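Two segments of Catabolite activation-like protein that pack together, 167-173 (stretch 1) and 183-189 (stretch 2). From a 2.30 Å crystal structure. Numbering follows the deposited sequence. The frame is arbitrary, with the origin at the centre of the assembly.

Stretch 1, residues 167-173: TLHDLSK
Stretch 2 (183-189) GTQLRVS

A helix already under way at 167 crosses a strand that includes 183, nearly at right angles (92° between their N-to-C directions), with 9.0 Å between axes at closest approach. S172 and L186 have the nearest CA atoms, 6.4 Å apart, S172 pointing its CB sideways. No hydrogen bond spans the two stretches; the 251 Å² they bury is held by packing.

L186, buried, covers the most surface. On an extended backbone (phi/psi -111/111) it points toward the helix and, with chi1 m and chi2 t, brings both methyls against it: CD1 lies 3.1 Å from L168 O and 3.0 Å from S172 OG, while CD2 sits 3.5 Å from L171 O. A forked tip suits this place, serving all three oxygens.

L171, helical at -76/-28 and also m, t, points toward the strand. Its CB meets L186 CD1 at 3.9 Å, and its CD1 reaches V188 CG2 at 3.3 Å, V188 being t on an extended backbone (-139/115). Both apolar, they meet methyl to methyl with no polar group to satisfy. L186 and V188 thus point the same way, the alternation leaving R187 pointing away.

S172 (-61/-23), chi1 m, folds its hydroxyl back on the helix: OG donates to L168 O at 3.1 Å. Small and internally satisfied, it tolerates an apolar neighbour. T184 (-146/136, m) adds a lighter contact, CG2 to S172 CA at 4.3 Å.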

# COMPACT_ATOMS: atom_id res chain seq x y z
N THR D 167 6.36 4.97 16.46
CA THR D 167 7.47 4.45 15.65
C THR D 167 8.71 4.09 16.48
O THR D 167 9.50 3.23 16.09
CB THR D 167 7.87 5.46 14.54
OG1 THR D 167 6.78 5.63 13.63
CG2 THR D 167 9.07 4.95 13.78
N LEU D 168 8.89 4.77 17.61
CA LEU D 168 10.02 4.48 18.48
C LEU D 168 9.82 3.09 19.07
O LEU D 168 10.77 2.33 19.24
CB LEU D 168 10.13 5.51 19.61
CG LEU D 168 10.85 6.81 19.27
CD1 LEU D 168 10.64 7.84 20.38
CD2 LEU D 168 12.33 6.52 19.08
N HIS D 169 8.57 2.75 19.36
CA HIS D 169 8.25 1.45 19.93
C HIS D 169 8.30 0.32 18.91
O HIS D 169 8.59 -0.83 19.26
CB HIS D 169 6.87 1.48 20.61
CG HIS D 169 6.85 2.24 21.91
ND1 HIS D 169 7.59 1.84 23.00
CD2 HIS D 169 6.19 3.35 22.28
CE1 HIS D 169 7.38 2.68 24.00
NE2 HIS D 169 6.53 3.61 23.59
N ASP D 170 8.02 0.63 17.65
CA ASP D 170 8.05 -0.40 16.61
C ASP D 170 9.49 -0.87 16.41
O ASP D 170 9.74 -2.05 16.16
CB ASP D 170 7.51 0.17 15.29
CG ASP D 170 7.26 -0.91 14.24
OD1 ASP D 170 6.51 -1.87 14.53
OD2 ASP D 170 7.82 -0.80 13.12
N LEU D 171 10.43 0.05 16.54
CA LEU D 171 11.84 -0.28 16.38
C LEU D 171 12.39 -1.02 17.59
O LEU D 171 13.32 -1.81 17.47
CB LEU D 171 12.65 0.99 16.14
CG LEU D 171 12.23 1.73 14.87
CD1 LEU D 171 12.87 3.12 14.84
CD2 LEU D 171 12.63 0.91 13.65
N SER D 172 11.81 -0.76 18.76
CA SER D 172 12.26 -1.42 19.98
C SER D 172 12.08 -2.92 19.82
O SER D 172 12.74 -3.71 20.49
CB SER D 172 11.44 -0.95 21.19
OG SER D 172 11.70 0.41 21.47
N LYS D 173 11.17 -3.29 18.93
CA LYS D 173 10.88 -4.69 18.66
C LYS D 173 11.66 -5.15 17.43
O LYS D 173 11.51 -6.29 16.97
CB LYS D 173 9.38 -4.88 18.45
N GLY D 183 16.51 0.95 29.15
CA GLY D 183 15.38 0.44 28.39
C GLY D 183 15.85 -0.35 27.18
O GLY D 183 16.12 -1.55 27.28
N THR D 184 15.93 0.33 26.04
CA THR D 184 16.37 -0.28 24.80
C THR D 184 17.14 0.76 24.00
O THR D 184 16.71 1.91 23.91
CB THR D 184 15.18 -0.77 23.95
OG1 THR D 184 14.48 -1.79 24.66
CG2 THR D 184 15.67 -1.34 22.63
N GLN D 185 18.27 0.35 23.44
CA GLN D 185 19.11 1.24 22.64
C GLN D 185 18.76 1.06 21.17
O GLN D 185 19.12 0.05 20.55
CB GLN D 185 20.60 0.94 22.87
CG GLN D 185 21.52 1.66 21.90
CD GLN D 185 21.28 3.16 21.89
OE1 GLN D 185 21.78 3.90 22.74
NE2 GLN D 185 20.49 3.62 20.92
N LEU D 186 18.06 2.05 20.62
CA LEU D 186 17.63 2.02 19.22
C LEU D 186 18.37 3.06 18.39
O LEU D 186 18.14 4.26 18.53
CB LEU D 186 16.12 2.26 19.13
CG LEU D 186 15.20 1.41 20.02
CD1 LEU D 186 13.76 1.84 19.80
CD2 LEU D 186 15.37 -0.06 19.69
N ARG D 187 19.24 2.58 17.51
CA ARG D 187 20.02 3.46 16.65
C ARG D 187 19.23 3.97 15.45
O ARG D 187 19.12 3.28 14.43
CB ARG D 187 21.28 2.74 16.17
CG ARG D 187 22.21 3.60 15.33
CD ARG D 187 23.59 2.96 15.21
NE ARG D 187 23.52 1.57 14.76
CZ ARG D 187 23.18 1.19 13.53
NH1 ARG D 187 22.86 2.10 12.61
NH2 ARG D 187 23.14 -0.10 13.22
N VAL D 188 18.67 5.17 15.58
CA VAL D 188 17.91 5.79 14.50
C VAL D 188 18.25 7.28 14.42
O VAL D 188 17.96 8.04 15.34
CB VAL D 188 16.38 5.64 14.70
CG1 VAL D 188 15.64 6.37 13.59
CG2 VAL D 188 15.99 4.17 14.70
N SER D 189 18.86 7.68 13.31
CA SER D 189 19.24 9.07 13.10
C SER D 189 18.02 9.99 13.05
O SER D 189 16.92 9.57 12.69
CB SER D 189 20.04 9.19 11.80
OG SER D 189 19.47 8.39 10.78